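Local coordinates for uncharacterized protein (Chondromyces crocatus, PDB 6I86), which is of unknown function but is encoded in the crocagin gene cluster and probably takes part in making that ribosomally derived peptide product, at residues I18-A23 / V52-V57; I47-V52 / L85-L90; V64-R69 / H108-P113; Y117-E122 / I150-E155. All blocks are in the same frame, centred on the assembly; numbering follows the deposited sequence.

How the contacts relate
The four contacts belong to one fold of two facing beta sheets. Contact 1 pairs two strands, 17-22 and 51-55, inside the four-stranded antiparallel sheet. Contact 4 pairs strands 115-123 and 148-154 inside the five-stranded mixed sheet. Contacts 2 and 3 join the two sheets. Contact 2 starts where the chain leaves helix 38-47 and enters strand 51-55, and it shares Val-52 with contact 1. The centres of contacts 1 and 2 are about 10 Å apart, those of contacts 2 and 3 about 14 Å. Along the chain contact 2 interleaves with contacts 1 and 3, while contact 4 closes last. The chain passes between the sheets several times, and apolar side chains from both meet in between.

Contact 1: I18-A23 / V52-V57; sequences ILFFDA and VLLQVV
Ile-18 and Leu-54 face each other as an antiparallel hydrogen-bonded pair. Ile-18 N gives a bond of 2.7 Å to Leu-54 O, and Leu-54 N returns one of equal length to Ile-18 O. Phe-20 and Val-52 repeat the pattern. Phe-20 N reaches Val-52 O at 2.9 Å, and Val-52 N donates to Phe-20 O. All four bonds are close to straight at the hydrogen. Leu-19 and Leu-53 form the non-hydrogen-bonded pair between them. Strand 51-55 is at one margin of the four-stranded antiparallel sheet, next to 17-22. Strand 17-22 has strand 94-99 as its other neighbour.

The apolar contacts divide by face. Ile-18, Phe-20, Val-52 and Leu-54 point to the side where the second sheet lies, and there Val-52 meets Val-119. Ile-18 CB touches Leu-54 CB at 3.8 Å. On the other side Leu-19 and Leu-53 lie side by side, with Leu-19 CD2 4.0 Å from Leu-53 CG.

One CH-pi contact is present. Phe-20 CG lies beside the backbone N (chi1 -80°), with the ring on the face it shares with Leu-54. Leu-54 CD1 sits over one face of this ring, shifted toward the rim, and comes within 3.8 Å of Phe-20 CE1.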
# COMPACT_ATOMS: atom_id res chain seq x y z
N ILE A 18 -0.27 2.33 -6.75
CA ILE A 18 -0.91 2.57 -5.46
C ILE A 18 0.18 3.01 -4.49
O ILE A 18 1.25 2.39 -4.43
CB ILE A 18 -1.63 1.32 -4.94
CG1 ILE A 18 -2.70 0.87 -5.94
CG2 ILE A 18 -2.26 1.58 -3.59
CD1 ILE A 18 -3.17 -0.56 -5.75
N LEU A 19 -0.07 4.09 -3.75
CA LEU A 19 0.95 4.72 -2.93
C LEU A 19 0.52 4.72 -1.47
O LEU A 19 -0.60 5.12 -1.15
CB LEU A 19 1.21 6.16 -3.40
CG LEU A 19 1.58 6.31 -4.88
CD1 LEU A 19 1.52 7.78 -5.29
CD2 LEU A 19 2.96 5.73 -5.16
N PHE A 20 1.42 4.28 -0.59
CA PHE A 20 1.19 4.24 0.85
C PHE A 20 2.14 5.22 1.52
O PHE A 20 3.32 5.26 1.20
CB PHE A 20 1.44 2.84 1.42
CG PHE A 20 0.29 1.89 1.23
CD1 PHE A 20 -0.54 2.00 0.13
CD2 PHE A 20 0.06 0.89 2.15
CE1 PHE A 20 -1.59 1.12 -0.04
CE2 PHE A 20 -0.99 0.02 1.98
CZ PHE A 20 -1.81 0.13 0.89
N PHE A 21 1.62 6.00 2.47
CA PHE A 21 2.43 7.03 3.10
C PHE A 21 1.76 7.51 4.38
O PHE A 21 0.57 7.28 4.61
CB PHE A 21 2.67 8.21 2.15
CG PHE A 21 1.44 8.64 1.40
CD1 PHE A 21 0.59 9.60 1.92
CD2 PHE A 21 1.12 8.07 0.17
CE1 PHE A 21 -0.55 10.00 1.23
CE2 PHE A 21 -0.02 8.45 -0.52
CZ PHE A 21 -0.85 9.42 0.01
N ASP A 22 2.55 8.21 5.20
CA ASP A 22 2.01 8.86 6.38
C ASP A 22 1.11 10.01 5.97
O ASP A 22 1.35 10.68 4.96
CB ASP A 22 3.15 9.36 7.27
CG ASP A 22 2.66 9.80 8.64
OD1 ASP A 22 2.14 10.93 8.75
OD2 ASP A 22 2.80 9.02 9.60
N ALA A 23 0.05 10.23 6.75
CA ALA A 23 -0.92 11.27 6.41
C ALA A 23 -0.28 12.65 6.37
O ALA A 23 -0.77 13.54 5.66
CB ALA A 23 -2.07 11.25 7.41
N VAL A 52 5.68 3.84 0.22
CA VAL A 52 5.82 2.51 -0.36
C VAL A 52 4.97 2.45 -1.62
O VAL A 52 3.83 2.95 -1.63
CB VAL A 52 5.42 1.41 0.64
CG1 VAL A 52 5.23 0.07 -0.05
CG2 VAL A 52 6.47 1.29 1.75
N LEU A 53 5.51 1.86 -2.69
CA LEU A 53 4.91 1.92 -4.01
C LEU A 53 4.42 0.53 -4.41
O LEU A 53 5.20 -0.43 -4.41
CB LEU A 53 5.91 2.47 -5.04
CG LEU A 53 5.45 2.86 -6.44
CD1 LEU A 53 6.34 3.96 -6.99
CD2 LEU A 53 5.47 1.66 -7.39
N LEU A 54 3.13 0.43 -4.74
CA LEU A 54 2.51 -0.81 -5.21
C LEU A 54 2.16 -0.66 -6.68
O LEU A 54 1.19 0.02 -7.03
CB LEU A 54 1.27 -1.14 -4.38
CG LEU A 54 1.47 -1.74 -2.99
CD1 LEU A 54 0.24 -1.50 -2.14
CD2 LEU A 54 1.74 -3.22 -3.12
N GLN A 55 2.95 -1.30 -7.55
CA GLN A 55 2.72 -1.24 -8.98
C GLN A 55 1.74 -2.32 -9.42
O GLN A 55 1.79 -3.46 -8.94
CB GLN A 55 4.04 -1.39 -9.75
CG GLN A 55 3.88 -1.45 -11.26
CD GLN A 55 5.07 -0.86 -12.00
OE1 GLN A 55 5.60 0.18 -11.61
NE2 GLN A 55 5.49 -1.52 -13.07
N VAL A 56 0.83 -1.95 -10.32
CA VAL A 56 -0.05 -2.90 -10.98
C VAL A 56 0.27 -2.88 -12.47
O VAL A 56 0.80 -1.90 -13.00
CB VAL A 56 -1.54 -2.61 -10.73
CG1 VAL A 56 -1.85 -2.64 -9.25
CG2 VAL A 56 -1.93 -1.27 -11.35
N VAL A 57 -0.07 -3.98 -13.14
CA VAL A 57 0.27 -4.13 -14.55
C VAL A 57 -0.74 -3.40 -15.43
O VAL A 57 -0.36 -2.77 -16.42
CB VAL A 57 0.35 -5.63 -14.90
CG1 VAL A 57 0.94 -5.82 -16.27
CG2 VAL A 57 1.18 -6.36 -13.85

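Contact 2: I47-V52 / L85-L90; sequences IAHELV and LVSIVL
His-49 O meets the backbone of Ile-88 and Val-89. Val-89 N donates to His-49 O at 2.8 Å, almost in line with the carbonyl bond. Ile-88 CA adds a weaker CA-H...O contact to the same oxygen, 3.2 Å from His-49 O. The imidazole lies beside Ser-87. Ser-87 OG is over one ring face, 3.3 Å from His-49 ND1. Ile-47 O lies over the centre of the opposite face.

Two waters extend the join. Water 1 lies in the plane of the His-49 ring, 2.8 Å from His-49 ND1, and donates to Ser-87 O. Water 2 donates to both Glu-50 O and Val-89 O. Deeper in, the contact turns apolar. Val-52 CG2 packs against Val-86 CG2 and Ile-88 CB, at 4.0 Å from each. Ile-88 CG1, anti to the backbone N (chi1 -162°), lies 3.8 Å from His-49 O and 4.0 Å from Glu-50 O.

The end of helix 38-47 probably helps to position His-49. The helix ends in a Schellman motif with His-49 as the C-prime residue at positive phi (60°). His-49 N bonds to Lys-46 O and Glu-50 N to Leu-45 O. In strand 82-90, Ile-88 and Val-86 make backbone bonds to Tyr-117 and Val-119. With one direct bond, two water bridges and an apolar inner part, the helix exit joins the facing sheet through a partly hydrated seam.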
# COMPACT_ATOMS: atom_id res chain seq x y z
N ILE A 47 12.58 6.68 -2.37
CA ILE A 47 13.98 6.51 -2.01
C ILE A 47 14.20 6.86 -0.54
O ILE A 47 14.98 6.19 0.16
CB ILE A 47 14.88 7.36 -2.93
CG1 ILE A 47 14.84 6.81 -4.36
CG2 ILE A 47 16.31 7.39 -2.42
CD1 ILE A 47 15.59 7.66 -5.36
N ALA A 48 13.52 7.89 -0.05
CA ALA A 48 13.66 8.34 1.33
C ALA A 48 12.82 7.54 2.31
O ALA A 48 12.75 7.91 3.48
CB ALA A 48 13.31 9.83 1.43
N HIS A 49 12.19 6.45 1.86
CA HIS A 49 11.38 5.58 2.70
C HIS A 49 10.21 6.31 3.34
O HIS A 49 9.73 5.91 4.41
CB HIS A 49 12.23 4.88 3.77
CG HIS A 49 13.56 4.41 3.28
ND1 HIS A 49 13.69 3.42 2.33
CD2 HIS A 49 14.82 4.81 3.59
CE1 HIS A 49 14.97 3.22 2.08
NE2 HIS A 49 15.68 4.05 2.83
N GLU A 50 9.74 7.40 2.72
CA GLU A 50 8.53 8.07 3.17
C GLU A 50 7.27 7.51 2.51
O GLU A 50 6.17 7.76 3.01
CB GLU A 50 8.61 9.58 2.90
CG GLU A 50 9.62 10.32 3.75
CD GLU A 50 9.49 11.82 3.61
OE1 GLU A 50 8.34 12.32 3.65
OE2 GLU A 50 10.52 12.50 3.45
N LEU A 51 7.40 6.76 1.42
CA LEU A 51 6.26 6.09 0.81
C LEU A 51 6.67 4.72 0.31
O LEU A 51 7.84 4.46 0.02
CB LEU A 51 5.64 6.93 -0.33
CG LEU A 51 6.22 7.08 -1.74
CD1 LEU A 51 5.99 5.86 -2.62
CD2 LEU A 51 5.60 8.31 -2.40
N VAL A 52 5.68 3.84 0.22
CA VAL A 52 5.82 2.51 -0.36
C VAL A 52 4.97 2.45 -1.62
O VAL A 52 3.83 2.95 -1.63
CB VAL A 52 5.42 1.41 0.64
CG1 VAL A 52 5.23 0.07 -0.05
CG2 VAL A 52 6.47 1.29 1.75
N LEU A 85 11.26 -6.62 0.46
CA LEU A 85 11.42 -6.04 1.78
C LEU A 85 11.86 -4.59 1.63
O LEU A 85 12.95 -4.32 1.11
CB LEU A 85 12.45 -6.83 2.59
CG LEU A 85 12.45 -6.71 4.12
CD1 LEU A 85 11.10 -7.12 4.69
CD2 LEU A 85 13.57 -7.54 4.73
N VAL A 86 11.01 -3.66 2.06
CA VAL A 86 11.37 -2.25 2.07
C VAL A 86 11.11 -1.70 3.47
O VAL A 86 11.13 -2.44 4.45
CB VAL A 86 10.59 -1.45 1.01
CG1 VAL A 86 11.06 -1.83 -0.39
CG2 VAL A 86 9.09 -1.69 1.15
N SER A 87 10.87 -0.39 3.56
CA SER A 87 10.65 0.24 4.85
C SER A 87 9.82 1.49 4.64
O SER A 87 9.66 1.98 3.52
CB SER A 87 11.98 0.57 5.55
OG SER A 87 12.75 1.46 4.77
N ILE A 88 9.29 2.02 5.74
CA ILE A 88 8.51 3.25 5.70
C ILE A 88 8.67 3.96 7.04
O ILE A 88 8.74 3.33 8.10
CB ILE A 88 7.03 2.98 5.37
CG1 ILE A 88 6.36 4.28 4.90
CG2 ILE A 88 6.28 2.40 6.57
CD1 ILE A 88 4.95 4.08 4.40
N VAL A 89 8.75 5.29 6.97
CA VAL A 89 8.76 6.15 8.15
C VAL A 89 7.39 6.79 8.27
O VAL A 89 6.87 7.36 7.31
CB VAL A 89 9.86 7.22 8.05
CG1 VAL A 89 9.83 8.13 9.27
CG2 VAL A 89 11.22 6.57 7.89
N LEU A 90 6.79 6.69 9.46
CA LEU A 90 5.45 7.21 9.72
C LEU A 90 5.52 8.18 10.90
O LEU A 90 5.35 7.77 12.06
CB LEU A 90 4.48 6.07 10.00
CG LEU A 90 4.28 5.07 8.86
CD1 LEU A 90 3.49 3.86 9.33
CD2 LEU A 90 3.60 5.73 7.67
O HOH W 1 11.39 2.00 1.57
O HOH W 2 5.60 8.74 5.25

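Contact 3: V64-R69 / H108-P113; sequences VRCILR and HVLTVP
Cys-66 and Leu-68 meet Val-109, Leu-110 and Val-112 through apolar groups, and the nearby polar bond lies within 108-113. It joins His-108 NE2 and Thr-111 OG1 at 2.9 Å, and either could be the donor. No hydrogen bond crosses between the two segments.

The tightest apolar contact is Cys-66 CB against Val-109 CG1, at 3.5 Å. Val-109 CG1 is anti to the backbone N (chi1 179°), and in that position it meets Cys-66 CB. Cys-66 was modelled in two conformers, so contacts of its side chain, this one included and those of SG above all, are less certain. Next along, Leu-110 CD1 lies against the backbone, 3.6 Å from Cys-66 O and near Leu-68 N.

The two strands run nearly parallel, 10° apart, with axes 7.8 Å from each other. That spacing is too wide for strand pairing. They belong to different sheets of a two-layer beta sandwich, and their facing side chains pack in the interior between the two sheets. Strand 107-111 is an outermost strand of its sheet. It contains a classic beta bulge, in which Val-109 and Leu-110 both face Leu-95 of strand 94-99. Both also direct their CB toward segment 64-69.

Farther on, Leu-68 CD2 packs on Val-112 CG1 at 3.8 Å. The same Leu-68 CD2 comes 4.2 Å from Pro-113 CD. Tyr-117 touches both Leu-68 and Val-112, and its hydroxyl bonds to Pro-113 O.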
# COMPACT_ATOMS: atom_id res chain seq x y z
N VAL A 64 -6.20 -4.78 -1.08
CA VAL A 64 -4.90 -4.78 -0.42
C VAL A 64 -5.13 -4.91 1.08
O VAL A 64 -5.79 -4.06 1.69
CB VAL A 64 -4.10 -3.51 -0.74
CG1 VAL A 64 -2.71 -3.58 -0.10
CG2 VAL A 64 -3.99 -3.31 -2.24
N ARG A 65 -4.59 -5.97 1.67
CA ARG A 65 -4.63 -6.16 3.11
C ARG A 65 -3.35 -5.60 3.72
O ARG A 65 -2.25 -5.90 3.23
CB ARG A 65 -4.78 -7.64 3.46
CG ARG A 65 -4.75 -7.92 4.96
CD ARG A 65 -4.97 -9.40 5.24
NE ARG A 65 -6.23 -9.88 4.68
CZ ARG A 65 -6.45 -11.15 4.33
NH1 ARG A 65 -5.50 -12.05 4.49
NH2 ARG A 65 -7.62 -11.50 3.82
N CYS A 66 -3.49 -4.77 4.74
CA CYS A 66 -2.36 -4.20 5.45
C CYS A 66 -2.36 -4.71 6.89
O CYS A 66 -3.40 -4.70 7.55
CB CYS A 66 -2.40 -2.67 5.44
SG CYS A 66 -0.91 -1.89 6.09
N ILE A 67 -1.20 -5.16 7.35
CA ILE A 67 -1.06 -5.78 8.66
C ILE A 67 0.09 -5.12 9.40
O ILE A 67 1.20 -5.01 8.87
CB ILE A 67 -0.82 -7.30 8.55
CG1 ILE A 67 -1.96 -7.98 7.80
CG2 ILE A 67 -0.62 -7.91 9.93
CD1 ILE A 67 -1.63 -9.37 7.33
N LEU A 68 -0.18 -4.67 10.63
CA LEU A 68 0.88 -4.39 11.58
C LEU A 68 1.14 -5.67 12.36
O LEU A 68 0.22 -6.22 12.98
CB LEU A 68 0.50 -3.25 12.53
CG LEU A 68 1.49 -3.02 13.68
CD1 LEU A 68 2.80 -2.43 13.17
CD2 LEU A 68 0.88 -2.12 14.75
N ARG A 69 2.38 -6.16 12.30
CA ARG A 69 2.74 -7.44 12.90
C ARG A 69 3.92 -7.21 13.84
O ARG A 69 4.69 -6.26 13.68
CB ARG A 69 3.08 -8.48 11.82
CG ARG A 69 2.87 -9.93 12.24
CD ARG A 69 3.24 -10.90 11.13
NE ARG A 69 2.21 -11.04 10.10
CZ ARG A 69 1.05 -11.66 10.27
NH1 ARG A 69 0.74 -12.22 11.43
NH2 ARG A 69 0.18 -11.72 9.26
N HIS A 108 -7.73 6.16 4.51
CA HIS A 108 -7.14 5.69 5.76
C HIS A 108 -6.97 4.18 5.72
O HIS A 108 -7.92 3.45 5.42
CB HIS A 108 -7.99 6.09 6.96
CG HIS A 108 -7.41 5.67 8.27
ND1 HIS A 108 -8.15 5.03 9.24
CD2 HIS A 108 -6.15 5.78 8.76
CE1 HIS A 108 -7.38 4.78 10.28
NE2 HIS A 108 -6.16 5.22 10.02
N VAL A 109 -5.77 3.71 6.03
CA VAL A 109 -5.45 2.29 6.05
C VAL A 109 -5.37 1.77 7.48
O VAL A 109 -6.17 0.93 7.89
CB VAL A 109 -4.13 2.01 5.29
CG1 VAL A 109 -3.82 0.54 5.34
CG2 VAL A 109 -4.23 2.50 3.85
N LEU A 110 -4.40 2.26 8.25
CA LEU A 110 -4.23 1.89 9.64
C LEU A 110 -3.61 3.07 10.38
O LEU A 110 -2.90 3.89 9.78
CB LEU A 110 -3.33 0.65 9.79
CG LEU A 110 -3.89 -0.74 9.49
CD1 LEU A 110 -2.80 -1.80 9.61
CD2 LEU A 110 -5.05 -1.06 10.42
N THR A 111 -3.88 3.16 11.67
CA THR A 111 -3.16 4.06 12.56
C THR A 111 -2.30 3.21 13.49
O THR A 111 -2.83 2.42 14.28
CB THR A 111 -4.10 4.95 13.37
OG1 THR A 111 -4.77 5.85 12.48
CG2 THR A 111 -3.32 5.75 14.40
N VAL A 112 -0.99 3.35 13.37
CA VAL A 112 -0.03 2.55 14.12
C VAL A 112 0.78 3.50 14.99
O VAL A 112 0.67 4.72 14.82
CB VAL A 112 0.86 1.73 13.17
CG1 VAL A 112 0.01 0.75 12.37
CG2 VAL A 112 1.64 2.66 12.26
N PRO A 113 1.59 3.02 15.93
CA PRO A 113 2.48 3.92 16.67
C PRO A 113 3.44 4.62 15.72
O PRO A 113 3.93 4.01 14.76
CB PRO A 113 3.23 2.97 17.62
CG PRO A 113 2.30 1.84 17.82
CD PRO A 113 1.61 1.65 16.50

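Contact 4: Y117-E122 / I150-E155; sequences YRVLRE and ITLWPE
Leu-120 and Thr-151 exchange two backbone hydrogen bonds. Leu-120 N donates to Thr-151 O at 2.8 Å, and Thr-151 N to Leu-120 O at 3.0 Å. Arg-118 and Trp-153 form a second such pair. There Arg-118 N to Trp-153 O is 2.8 Å but bent, 130° at the hydrogen. Arg-118 NH2 also forms a salt bridge with Glu-155 OE2 at 3.4 Å. The oxygen lies well out of the guanidinium plane, so only the charges attract. Glu-155 CG rests over one guanidinium face. Glu-155 is poorly ordered, so both contacts are less certain. Water 3, at the guanidinium edge, accepts from Arg-118 NH1 and donates to Pro-154 O.

Trp-153 CG lies between the backbone N and the carbonyl carbon (chi1 64°), and the indole leans across to strand 115-123. Arg-118 CB sits over the five-membered ring in a CH-pi contact, 3.8 Å from Trp-153 CE2. Leu-120 CB meets the ring edge, 3.7 Å from Trp-153 CZ3.

On the other face Val-119 CG1 touches Ile-150 CG2 at 3.7 Å, and Val-119 CG2 lies 3.9 Å from Leu-152 CG. The Tyr-117 side chain crosses that of Leu-152 at about a right angle. Val-119 touches Val-52 of the facing sheet. This antiparallel pairing within the five-stranded mixed sheet alternates hydrogen-bonded and non-hydrogen-bonded pairs and distorts toward Pro-154, with one face turned to the interior of the beta sandwich.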
# COMPACT_ATOMS: atom_id res chain seq x y z
N TYR A 117 9.33 1.52 10.24
CA TYR A 117 8.86 0.15 10.11
C TYR A 117 9.54 -0.53 8.93
O TYR A 117 9.70 0.08 7.87
CB TYR A 117 7.35 0.09 9.91
CG TYR A 117 6.56 0.49 11.13
CD1 TYR A 117 6.20 -0.44 12.08
CD2 TYR A 117 6.19 1.81 11.32
CE1 TYR A 117 5.49 -0.07 13.21
CE2 TYR A 117 5.48 2.20 12.44
CZ TYR A 117 5.13 1.25 13.38
OH TYR A 117 4.42 1.62 14.50
N ARG A 118 9.93 -1.78 9.13
CA ARG A 118 10.20 -2.65 7.99
C ARG A 118 8.88 -3.01 7.32
O ARG A 118 7.84 -3.16 7.98
CB ARG A 118 10.96 -3.90 8.42
CG ARG A 118 12.24 -4.12 7.63
CD ARG A 118 13.11 -5.22 8.22
NE ARG A 118 13.80 -4.81 9.44
CZ ARG A 118 14.90 -4.05 9.45
NH1 ARG A 118 15.47 -3.73 10.61
NH2 ARG A 118 15.41 -3.60 8.32
N VAL A 119 8.91 -3.11 6.00
CA VAL A 119 7.70 -3.30 5.21
C VAL A 119 7.93 -4.45 4.24
O VAL A 119 8.90 -4.43 3.47
CB VAL A 119 7.30 -2.03 4.44
CG1 VAL A 119 6.12 -2.32 3.51
CG2 VAL A 119 6.95 -0.92 5.41
N LEU A 120 7.05 -5.44 4.28
CA LEU A 120 7.06 -6.52 3.30
C LEU A 120 5.91 -6.30 2.33
O LEU A 120 4.74 -6.28 2.74
CB LEU A 120 6.93 -7.88 3.98
CG LEU A 120 7.02 -9.08 3.03
CD1 LEU A 120 8.42 -9.19 2.45
CD2 LEU A 120 6.63 -10.36 3.75
N ARG A 121 6.24 -6.12 1.06
CA ARG A 121 5.24 -6.08 -0.00
C ARG A 121 5.16 -7.47 -0.63
O ARG A 121 6.11 -7.92 -1.27
CB ARG A 121 5.58 -5.05 -1.07
CG ARG A 121 4.70 -5.17 -2.31
CD ARG A 121 5.13 -4.23 -3.42
NE ARG A 121 6.16 -4.81 -4.28
CZ ARG A 121 5.89 -5.42 -5.43
NH1 ARG A 121 4.64 -5.54 -5.84
NH2 ARG A 121 6.88 -5.91 -6.17
N GLU A 122 4.03 -8.13 -0.44
CA GLU A 122 3.73 -9.39 -1.10
C GLU A 122 2.61 -9.15 -2.11
O GLU A 122 1.59 -8.55 -1.77
CB GLU A 122 3.30 -10.46 -0.10
CG GLU A 122 4.39 -10.83 0.89
CD GLU A 122 3.92 -11.84 1.92
OE1 GLU A 122 4.36 -13.01 1.84
OE2 GLU A 122 3.13 -11.46 2.81
N ILE A 150 0.46 -6.04 2.59
CA ILE A 150 1.52 -5.15 3.05
C ILE A 150 1.66 -5.34 4.55
O ILE A 150 0.72 -5.05 5.31
CB ILE A 150 1.24 -3.69 2.70
CG1 ILE A 150 0.86 -3.56 1.23
CG2 ILE A 150 2.44 -2.82 3.01
CD1 ILE A 150 1.89 -4.16 0.30
N THR A 151 2.82 -5.82 4.99
CA THR A 151 3.05 -6.11 6.40
C THR A 151 4.12 -5.19 6.95
O THR A 151 5.21 -5.06 6.37
CB THR A 151 3.46 -7.57 6.61
OG1 THR A 151 2.49 -8.43 6.01
CG2 THR A 151 3.56 -7.88 8.09
N LEU A 152 3.82 -4.54 8.07
CA LEU A 152 4.74 -3.66 8.77
C LEU A 152 5.16 -4.30 10.08
O LEU A 152 4.34 -4.95 10.75
CB LEU A 152 4.11 -2.29 9.04
CG LEU A 152 3.99 -1.22 7.96
CD1 LEU A 152 3.15 -1.68 6.77
CD2 LEU A 152 3.42 0.06 8.56
N TRP A 153 6.42 -4.12 10.45
CA TRP A 153 6.87 -4.46 11.80
C TRP A 153 8.03 -3.54 12.15
O TRP A 153 8.72 -3.05 11.25
CB TRP A 153 7.25 -5.95 11.94
CG TRP A 153 8.41 -6.45 11.13
CD1 TRP A 153 9.70 -6.57 11.55
CD2 TRP A 153 8.37 -6.97 9.80
NE1 TRP A 153 10.47 -7.11 10.54
CE2 TRP A 153 9.68 -7.36 9.46
CE3 TRP A 153 7.35 -7.13 8.85
CZ2 TRP A 153 10.00 -7.90 8.21
CZ3 TRP A 153 7.67 -7.66 7.61
CH2 TRP A 153 8.98 -8.04 7.30
N PRO A 154 8.24 -3.26 13.44
CA PRO A 154 9.17 -2.19 13.82
C PRO A 154 10.58 -2.42 13.29
O PRO A 154 11.11 -3.53 13.35
CB PRO A 154 9.15 -2.24 15.36
CG PRO A 154 7.84 -2.86 15.69
CD PRO A 154 7.61 -3.88 14.62
N GLU A 155 11.16 -1.36 12.74
CA GLU A 155 12.55 -1.41 12.30
C GLU A 155 13.47 -1.27 13.50
O GLU A 155 13.44 -0.25 14.19
CB GLU A 155 12.83 -0.34 11.25
CG GLU A 155 14.15 -0.57 10.52
CD GLU A 155 14.18 0.02 9.13
OE1 GLU A 155 13.21 0.69 8.73
OE2 GLU A 155 15.19 -0.19 8.42
O HOH W 3 13.49 -4.86 12.80
O HOH W 4 3.15 -8.82 3.55